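PDB 5LHK: leucine aminopeptidase 2, chloroplastic from Streptomyces sp. BC16019, which probably removes unsubstituted N-terminal amino acids from peptides, as a manganese-binding metalloaminopeptidase of the M17 family. Local coordinates for residues L110-A115 against A155-A160; G262-S267 against A283-A288; D366-V371 against V456-L461. All blocks are in the same frame, centred on the assembly; numbering follows the deposited sequence.

Interaction 1 of 3, residues L110-A115 against A155-A160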
loop_
_atom_site.group_PDB
_atom_site.type_symbol
_atom_site.label_atom_id
_atom_site.label_comp_id
_atom_site.label_asym_id
_atom_site.label_seq_id
_atom_site.Cartn_x
_atom_site.Cartn_y
_atom_site.Cartn_z
ATOM N N LEU A 110 -31.200 -12.768 -40.830
ATOM C CA LEU A 110 -30.414 -13.933 -40.459
ATOM C C LEU A 110 -31.351 -15.069 -40.090
ATOM O O LEU A 110 -32.194 -14.904 -39.211
ATOM C CB LEU A 110 -29.497 -13.606 -39.283
ATOM C CG LEU A 110 -28.811 -14.787 -38.571
ATOM C CD1 LEU A 110 -27.889 -15.581 -39.493
ATOM C CD2 LEU A 110 -28.045 -14.265 -37.368
ATOM N N ARG A 111 -31.189 -16.214 -40.752
ATOM C CA ARG A 111 -31.891 -17.435 -40.374
ATOM C C ARG A 111 -30.919 -18.442 -39.736
ATOM O O ARG A 111 -29.950 -18.880 -40.368
ATOM C CB ARG A 111 -32.579 -18.071 -41.576
ATOM C CG ARG A 111 -33.573 -19.145 -41.164
ATOM C CD ARG A 111 -34.190 -19.839 -42.355
ATOM N NE ARG A 111 -33.309 -20.884 -42.870
ATOM C CZ ARG A 111 -33.000 -21.094 -44.151
ATOM N NH1 ARG A 111 -33.502 -20.340 -45.124
ATOM N NH2 ARG A 111 -32.179 -22.095 -44.465
ATOM N N LEU A 112 -31.192 -18.816 -38.490
ATOM C CA LEU A 112 -30.392 -19.804 -37.790
ATOM C C LEU A 112 -31.051 -21.150 -37.953
ATOM O O LEU A 112 -32.216 -21.315 -37.569
ATOM C CB LEU A 112 -30.300 -19.448 -36.310
ATOM C CG LEU A 112 -29.590 -18.115 -36.045
ATOM C CD1 LEU A 112 -30.479 -17.189 -35.261
ATOM C CD2 LEU A 112 -28.292 -18.318 -35.304
ATOM N N ASP A 113 -30.325 -22.088 -38.555
ATOM C CA ASP A 113 -30.770 -23.482 -38.667
ATOM C C ASP A 113 -30.122 -24.372 -37.606
ATOM O O ASP A 113 -30.285 -25.600 -37.652
ATOM C CB ASP A 113 -30.464 -24.032 -40.068
ATOM C CG ASP A 113 -31.313 -23.396 -41.149
ATOM O OD1 ASP A 113 -32.112 -22.487 -40.865
ATOM O OD2 ASP A 113 -31.194 -23.812 -42.307
ATOM N N LEU A 114 -29.436 -23.764 -36.633
ATOM C CA LEU A 114 -28.634 -24.514 -35.670
ATOM C C LEU A 114 -29.427 -25.590 -34.927
ATOM O O LEU A 114 -28.891 -26.667 -34.654
ATOM C CB LEU A 114 -27.972 -23.576 -34.638
ATOM C CG LEU A 114 -27.084 -22.426 -35.127
ATOM C CD1 LEU A 114 -26.475 -21.714 -33.936
ATOM C CD2 LEU A 114 -25.992 -22.904 -36.054
ATOM N N ALA A 115 -30.695 -25.307 -34.616
ATOM C CA ALA A 115 -31.527 -26.238 -33.826
ATOM C C ALA A 115 -31.985 -27.466 -34.600
ATOM O O ALA A 115 -32.524 -28.384 -33.992
ATOM C CB ALA A 115 -32.736 -25.518 -33.236
ATOM N N ALA A 155 -32.408 -6.439 -39.332
ATOM C CA ALA A 155 -33.859 -6.259 -39.161
ATOM C C ALA A 155 -34.638 -7.543 -38.786
ATOM O O ALA A 155 -35.815 -7.450 -38.429
ATOM C CB ALA A 155 -34.451 -5.663 -40.441
ATOM N N GLU A 156 -34.012 -8.724 -38.871
ATOM C CA GLU A 156 -34.728 -9.977 -38.617
ATOM C C GLU A 156 -33.773 -11.142 -38.314
ATOM O O GLU A 156 -32.911 -11.477 -39.134
ATOM C CB GLU A 156 -35.618 -10.323 -39.829
ATOM C CG GLU A 156 -37.076 -10.600 -39.484
ATOM C CD GLU A 156 -37.861 -11.254 -40.619
ATOM O OE1 GLU A 156 -38.887 -11.893 -40.304
ATOM O OE2 GLU A 156 -37.472 -11.142 -41.812
ATOM N N VAL A 157 -33.933 -11.728 -37.126
ATOM C CA VAL A 157 -33.347 -13.019 -36.781
ATOM C C VAL A 157 -34.462 -14.053 -36.672
ATOM O O VAL A 157 -35.405 -13.873 -35.919
ATOM C CB VAL A 157 -32.580 -12.957 -35.458
ATOM C CG1 VAL A 157 -31.962 -14.306 -35.115
ATOM C CG2 VAL A 157 -31.499 -11.906 -35.566
ATOM N N ILE A 158 -34.334 -15.128 -37.433
ATOM C CA ILE A 158 -35.335 -16.168 -37.507
ATOM C C ILE A 158 -34.650 -17.444 -37.022
ATOM O O ILE A 158 -33.501 -17.705 -37.391
ATOM C CB ILE A 158 -35.820 -16.312 -38.961
ATOM C CG1 ILE A 158 -36.436 -14.991 -39.445
ATOM C CG2 ILE A 158 -36.839 -17.427 -39.099
ATOM C CD1 ILE A 158 -36.548 -14.875 -40.952
ATOM N N VAL A 159 -35.337 -18.216 -36.182
ATOM C CA VAL A 159 -34.836 -19.517 -35.731
ATOM C C VAL A 159 -35.646 -20.586 -36.450
ATOM O O VAL A 159 -36.850 -20.648 -36.262
ATOM C CB VAL A 159 -34.976 -19.679 -34.207
ATOM C CG1 VAL A 159 -34.440 -21.027 -33.762
ATOM C CG2 VAL A 159 -34.229 -18.565 -33.484
ATOM N N ALA A 160 -34.995 -21.404 -37.279
ATOM C CA ALA A 160 -35.683 -22.476 -38.021
ATOM C C ALA A 160 -35.855 -23.730 -37.155
ATOM O O ALA A 160 -34.866 -24.318 -36.719
ATOM C CB ALA A 160 -34.923 -22.823 -39.291
HETATM O O HOH W 1 -32.480 -23.306 -35.656
#

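Interaction 2 of 3, residues G262-S267 against A283-A288. With MN (manganese (II) ion), chain B; MN (manganese (II) ion), chain C.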
loop_
_atom_site.group_PDB
_atom_site.type_symbol
_atom_site.label_atom_id
_atom_site.label_comp_id
_atom_site.label_asym_id
_atom_site.label_seq_id
_atom_site.Cartn_x
_atom_site.Cartn_y
_atom_site.Cartn_z
ATOM N N GLY A 262 -30.860 -3.685 -4.345
ATOM C CA GLY A 262 -30.868 -2.606 -5.322
ATOM C C GLY A 262 -30.057 -1.381 -4.921
ATOM O O GLY A 262 -30.550 -0.262 -4.941
ATOM N N VAL A 263 -28.799 -1.573 -4.573
ATOM C CA VAL A 263 -27.925 -0.433 -4.307
ATOM C C VAL A 263 -27.515 0.097 -5.676
ATOM O O VAL A 263 -26.716 -0.514 -6.384
ATOM C CB VAL A 263 -26.717 -0.804 -3.426
ATOM C CG1 VAL A 263 -25.788 0.390 -3.249
ATOM C CG2 VAL A 263 -27.207 -1.288 -2.061
ATOM N N THR A 264 -28.101 1.223 -6.056
ATOM C CA THR A 264 -27.930 1.749 -7.400
ATOM C C THR A 264 -26.539 2.312 -7.613
ATOM O O THR A 264 -26.078 2.386 -8.743
ATOM C CB THR A 264 -28.978 2.816 -7.733
ATOM O OG1 THR A 264 -28.890 3.900 -6.800
ATOM C CG2 THR A 264 -30.368 2.188 -7.698
ATOM N N PHE A 265 -25.879 2.710 -6.522
ATOM C CA PHE A 265 -24.493 3.139 -6.559
ATOM C C PHE A 265 -23.859 2.884 -5.208
ATOM O O PHE A 265 -24.282 3.457 -4.195
ATOM C CB PHE A 265 -24.403 4.628 -6.893
ATOM C CG PHE A 265 -22.994 5.112 -7.072
ATOM C CD1 PHE A 265 -22.245 4.714 -8.172
ATOM C CD2 PHE A 265 -22.406 5.943 -6.123
ATOM C CE1 PHE A 265 -20.932 5.146 -8.330
ATOM C CE2 PHE A 265 -21.095 6.378 -6.270
ATOM C CZ PHE A 265 -20.359 5.983 -7.380
ATOM N N ASP A 266 -22.848 2.023 -5.195
ATOM C CA ASP A 266 -22.115 1.705 -3.972
ATOM C C ASP A 266 -20.714 2.313 -3.980
ATOM O O ASP A 266 -19.776 1.699 -4.461
ATOM C CB ASP A 266 -22.055 0.187 -3.787
ATOM C CG ASP A 266 -21.510 -0.222 -2.423
ATOM O OD1 ASP A 266 -21.310 0.659 -1.553
ATOM O OD2 ASP A 266 -21.293 -1.442 -2.222
ATOM N N SER A 267 -20.583 3.516 -3.422
ATOM C CA SER A 267 -19.268 4.140 -3.247
ATOM C C SER A 267 -18.462 3.570 -2.095
ATOM O O SER A 267 -17.260 3.804 -2.014
ATOM C CB SER A 267 -19.404 5.633 -3.005
ATOM O OG SER A 267 -19.786 5.871 -1.657
ATOM N N ALA A 283 -23.147 -1.214 -10.641
ATOM C CA ALA A 283 -23.650 -2.580 -10.844
ATOM C C ALA A 283 -24.112 -3.256 -9.558
ATOM O O ALA A 283 -24.462 -4.431 -9.577
ATOM C CB ALA A 283 -22.579 -3.442 -11.510
ATOM N N ASP A 284 -24.151 -2.515 -8.449
ATOM C CA ASP A 284 -24.466 -3.097 -7.159
ATOM C C ASP A 284 -25.984 -3.302 -6.979
ATOM O O ASP A 284 -26.457 -3.649 -5.898
ATOM C CB ASP A 284 -23.863 -2.215 -6.061
ATOM C CG ASP A 284 -23.577 -2.971 -4.785
ATOM O OD1 ASP A 284 -23.217 -4.170 -4.861
ATOM O OD2 ASP A 284 -23.697 -2.362 -3.696
ATOM N N MET A 285 -26.749 -3.087 -8.050
ATOM C CA MET A 285 -28.202 -3.333 -8.073
ATOM C C MET A 285 -28.547 -4.525 -8.972
ATOM O O MET A 285 -29.707 -4.706 -9.348
ATOM C CB MET A 285 -28.971 -2.048 -8.481
ATOM C CG MET A 285 -28.367 -1.210 -9.618
ATOM S SD MET A 285 -27.964 -2.105 -11.134
ATOM C CE MET A 285 -29.584 -2.440 -11.786
ATOM N N GLY A 286 -27.538 -5.346 -9.295
ATOM C CA GLY A 286 -27.698 -6.511 -10.169
ATOM C C GLY A 286 -28.688 -7.537 -9.639
ATOM O O GLY A 286 -29.399 -8.186 -10.421
ATOM N N GLY A 287 -28.738 -7.691 -8.320
ATOM C CA GLY A 287 -29.697 -8.584 -7.702
ATOM C C GLY A 287 -31.121 -8.105 -7.914
ATOM O O GLY A 287 -31.993 -8.888 -8.291
ATOM N N ALA A 288 -31.356 -6.814 -7.668
ATOM C CA ALA A 288 -32.661 -6.207 -7.920
ATOM C C ALA A 288 -33.036 -6.328 -9.394
ATOM O O ALA A 288 -34.178 -6.634 -9.718
ATOM C CB ALA A 288 -32.681 -4.749 -7.479
HETATM MN MN MN B . -22.856 -3.224 -2.070
HETATM MN MN MN C . -20.474 -2.190 -0.378
HETATM O O HOH W 2 -21.302 -4.298 -0.922
HETATM O O HOH W 3 -18.725 -3.832 -1.247
#

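Interaction 3 of 3, residues D366-V371 against V456-L461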
loop_
_atom_site.group_PDB
_atom_site.type_symbol
_atom_site.label_atom_id
_atom_site.label_comp_id
_atom_site.label_asym_id
_atom_site.label_seq_id
_atom_site.Cartn_x
_atom_site.Cartn_y
_atom_site.Cartn_z
ATOM N N ASP A 366 -44.377 -18.655 1.309
ATOM C CA ASP A 366 -43.960 -20.012 1.674
ATOM C C ASP A 366 -42.457 -20.219 1.562
ATOM O O ASP A 366 -41.915 -21.069 2.252
ATOM C CB ASP A 366 -44.668 -21.065 0.812
ATOM C CG ASP A 366 -46.191 -20.989 0.909
ATOM O OD1 ASP A 366 -46.711 -20.054 1.569
ATOM O OD2 ASP A 366 -46.862 -21.863 0.309
ATOM N N LEU A 367 -41.790 -19.484 0.672
ATOM C CA LEU A 367 -40.335 -19.522 0.597
ATOM C C LEU A 367 -39.761 -18.242 0.038
ATOM O O LEU A 367 -40.416 -17.547 -0.732
ATOM C CB LEU A 367 -39.843 -20.777 -0.149
ATOM C CG LEU A 367 -39.544 -20.930 -1.636
ATOM C CD1 LEU A 367 -38.234 -20.304 -2.055
ATOM C CD2 LEU A 367 -39.477 -22.425 -1.925
ATOM N N VAL A 368 -38.533 -17.943 0.452
ATOM C CA VAL A 368 -37.866 -16.680 0.133
ATOM C C VAL A 368 -36.511 -16.939 -0.509
ATOM O O VAL A 368 -35.709 -17.681 0.037
ATOM C CB VAL A 368 -37.666 -15.840 1.401
ATOM C CG1 VAL A 368 -36.883 -14.566 1.106
ATOM C CG2 VAL A 368 -39.011 -15.515 2.013
ATOM N N VAL A 369 -36.261 -16.318 -1.660
ATOM C CA VAL A 369 -34.949 -16.381 -2.332
ATOM C C VAL A 369 -34.450 -14.961 -2.467
ATOM O O VAL A 369 -35.174 -14.105 -2.997
ATOM C CB VAL A 369 -35.053 -17.006 -3.733
ATOM C CG1 VAL A 369 -33.720 -16.953 -4.473
ATOM C CG2 VAL A 369 -35.548 -18.438 -3.614
ATOM N N ASP A 370 -33.254 -14.689 -1.955
ATOM C CA ASP A 370 -32.644 -13.369 -2.156
ATOM C C ASP A 370 -31.509 -13.453 -3.169
ATOM O O ASP A 370 -30.822 -14.474 -3.270
ATOM C CB ASP A 370 -32.206 -12.714 -0.841
ATOM C CG ASP A 370 -30.887 -13.225 -0.335
ATOM O OD1 ASP A 370 -29.853 -12.865 -0.918
ATOM O OD2 ASP A 370 -30.876 -13.976 0.653
ATOM N N VAL A 371 -31.352 -12.376 -3.937
ATOM C CA VAL A 371 -30.324 -12.275 -4.963
ATOM C C VAL A 371 -29.621 -10.948 -4.733
ATOM O O VAL A 371 -30.276 -9.908 -4.606
ATOM C CB VAL A 371 -30.924 -12.347 -6.383
ATOM C CG1 VAL A 371 -29.824 -12.437 -7.429
ATOM C CG2 VAL A 371 -31.854 -13.551 -6.508
ATOM N N VAL A 456 -39.324 -20.918 7.492
ATOM C CA VAL A 456 -39.498 -20.490 6.097
ATOM C C VAL A 456 -38.270 -20.970 5.321
ATOM O O VAL A 456 -37.162 -20.547 5.630
ATOM C CB VAL A 456 -39.658 -18.951 5.982
ATOM C CG1 VAL A 456 -39.749 -18.503 4.526
ATOM C CG2 VAL A 456 -40.886 -18.490 6.760
ATOM N N PRO A 457 -38.453 -21.867 4.330
ATOM C CA PRO A 457 -37.330 -22.214 3.464
ATOM C C PRO A 457 -36.753 -20.972 2.765
ATOM O O PRO A 457 -37.502 -20.098 2.326
ATOM C CB PRO A 457 -37.950 -23.170 2.440
ATOM C CG PRO A 457 -39.130 -23.760 3.115
ATOM C CD PRO A 457 -39.643 -22.691 4.038
ATOM N N TRP A 458 -35.429 -20.904 2.686
ATOM C CA TRP A 458 -34.750 -19.723 2.182
ATOM C C TRP A 458 -33.502 -20.097 1.398
ATOM O O TRP A 458 -32.797 -21.047 1.755
ATOM C CB TRP A 458 -34.424 -18.791 3.355
ATOM C CG TRP A 458 -33.318 -17.798 3.130
ATOM C CD1 TRP A 458 -33.394 -16.628 2.430
ATOM C CD2 TRP A 458 -31.982 -17.884 3.628
ATOM N NE1 TRP A 458 -32.182 -15.978 2.461
ATOM C CE2 TRP A 458 -31.299 -16.728 3.197
ATOM C CE3 TRP A 458 -31.293 -18.825 4.406
ATOM C CZ2 TRP A 458 -29.956 -16.490 3.516
ATOM C CZ3 TRP A 458 -29.961 -18.589 4.719
ATOM C CH2 TRP A 458 -29.307 -17.434 4.268
ATOM N N ALA A 459 -33.247 -19.359 0.318
ATOM C CA ALA A 459 -31.988 -19.486 -0.411
ATOM C C ALA A 459 -31.425 -18.108 -0.691
ATOM O O ALA A 459 -32.182 -17.162 -0.897
ATOM C CB ALA A 459 -32.172 -20.266 -1.701
ATOM N N HIS A 460 -30.092 -18.018 -0.694
ATOM C CA HIS A 460 -29.376 -16.766 -0.912
ATOM C C HIS A 460 -28.398 -16.951 -2.060
ATOM O O HIS A 460 -27.603 -17.891 -2.045
ATOM C CB HIS A 460 -28.657 -16.384 0.379
ATOM C CG HIS A 460 -27.532 -15.411 0.210
ATOM N ND1 HIS A 460 -27.682 -14.202 -0.428
ATOM C CD2 HIS A 460 -26.252 -15.450 0.645
ATOM C CE1 HIS A 460 -26.541 -13.541 -0.392
ATOM N NE2 HIS A 460 -25.657 -14.276 0.251
ATOM N N LEU A 461 -28.476 -16.053 -3.045
ATOM C CA LEU A 461 -27.638 -16.094 -4.233
ATOM C C LEU A 461 -26.748 -14.864 -4.230
ATOM O O LEU A 461 -27.240 -13.743 -4.364
ATOM C CB LEU A 461 -28.492 -16.094 -5.498
ATOM C CG LEU A 461 -29.084 -17.411 -5.991
ATOM C CD1 LEU A 461 -29.810 -18.137 -4.888
ATOM C CD2 LEU A 461 -30.018 -17.146 -7.172
#

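Interaction 1 of 3, residues L110-A115 against A155-A160
The carbonyl oxygen of Leu112 is gripped twice: Ala160 N donates to Leu112 O at 2.8 Å, and water 1 donates to the same oxygen. The bond from Ala160 is the last rung of a parallel beta ladder between strands 109-112 and 156-159, the latter being the outermost strand, within this chain, of the five-stranded mixed sheet of the N-terminal domain. The chain between them runs through helix 124-139, which packs on Leu112, Val157 and Val159, so the pair forms a beta-alpha-beta unit. Upstream, Glu156 O receives Leu110 N at 2.7 Å, Leu110 O takes the N-H of Ile158, and Ile158 O takes that of Leu112 in a nearly straight bond (172°).

The two faces of the ladder differ. Leu110, Leu112, Val157 and Val159 form the apolar side, where Leu112 CD1 is modelled against Val157 CG1; the separation is too short for two methyls and chi2 of Leu112 (124°) is off a staggered value, so that detail is doubtful. On the other face the aliphatic part of Arg111 runs beside Ile158, while its charged end turns to Asp113. Arg111 leaves its strand extended, with CG anti to the backbone N (chi1 -167°), and then bends at chi3, bringing the guanidinium side-on to Asp113: Arg111 NE meets Asp113 OD1 at 2.8 Å and Arg111 NH2 meets Asp113 OD2 at 2.9 Å. This two-pronged salt bridge holds the carboxylate beside the neighbouring strand, with Asp113 OD1 3.2 Å from Ala160 CB.

Past the last rung, water 1 bridges the two segments. It accepts from Ala115 N, in the 3-10 turn, at 2.9 Å, and it donates to Ala160, the residue after strand 156-159, lying 2.8 Å from Ala160 O.

Interaction 2 of 3, residues G262-S267 against A283-A288
Two carboxylate oxygens, Asp266 OD2 and Asp284 OD2, sit only 3.0 Å apart, a spacing two acceptors tolerate because manganese ions lie against both. Asp266 OD2 bridges the metals, binding the chain C ion at 2.1 Å and the chain B ion at 2.4 Å, while Asp284 OD2 binds the chain B ion alone, at 2.0 Å. Water 2 also joins the two ions, and Lys261, Asp343 and Glu345 supply further ligands.

Each carboxylate is held by its second oxygen: Asp266 OD1 by Asn316 ND2, Asp284 OD1 by Thr373 OG1. CG of Asp266 stands anti to its backbone N (chi1 -171°), which swings the carboxylate off the strand toward the metals. Val263 lies alongside Asp284, pointing the same way, with its CB 3.4 Å from Asp284 OD2.

The backbones are joined loosely, through a weak bond from Val263 N to Asp284 O at 3.4 Å. Closer packing comes at Gly262, whose CA touches Ala288 CB at 3.5 Å and also Met285 CB; the glycine lets the strand come this close to helix 286-301. At Met285, the N-cap residue of that helix, a chi1 of 41° sets CG against Thr264 CA, and the bends beyond it carry the sulfur end away. A metal-bearing strand end thus meets a helix start in the dinuclear manganese site of an M17 aminopeptidase.

Interaction 3 of 3, residues D366-V371 against V456-L461
Asp370 reaches over its neighbouring strand, its carboxylate meeting the N-H edges of the Trp458 and His460 rings. CG lies between the backbone N and the carbonyl carbon (chi1 81°), a position that tips the group across instead of straight off the sheet. The two oxygens are shared out: His460 ND1 donates to the syn lone pair of Asp370 OD1 at 2.6 Å, and Trp458 NE1 donates to Asp370 OD2 at 3.0 Å, nearly head-on to that oxygen. Neither ring is coplanar with the carboxylate; the planes are turned by 30° for the indole and 33° for the imidazole. All three residues are buried, under Leu448 and its neighbours on helix 440-449, so these bonds satisfy polar atoms that are shut in. With an alanine here, the N-H groups of Trp458 NE1 and His460 ND1 are likely to lose their shared acceptor, leaving the imidazole less fixed in its rotation.

Underneath runs a parallel ladder, in which Val368 N bonds Pro457 O and Ala459 N bonds Val368 O, both at 3.0 Å, followed by Asp370 N to Ala459 O and Leu461 N to Asp370 O. On the reverse face the packing is apolar: Val369 CG1 touches Leu461 CD1 at 4.1 Å, Val371 CG2 meets Leu461 CD2, and Leu396 of helix 394-407 lies against Ala459. At the start of the ladder Pro457 CD rests on Asp366 O at 3.3 Å. With strand 255-263 on the far side of 367-372, this is the parallel core of the mixed sheet in the alpha/beta catalytic domain of an M17 aminopeptidase.

In the fold
The three contacts follow one another along the chain, each closing before the next opens. Interaction 1 belongs to the N-terminal domain and its own five-stranded sheet; its centre lies about 35 Å from that of interaction 2 and about 38 Å from that of interaction 3, across the middle of the chain. Interactions 2 and 3 share the catalytic domain, with centres about 19 Å apart, and touch where Gly287 CA packs on Val371 CG1. They also share a sheet, in which strands 255-263 and 367-372 are neighbours. With Lys261 near the end of strand 255-263 and Asp266 on strand 265-266, the metal site sits at the end of the parallel core, far from interaction 1.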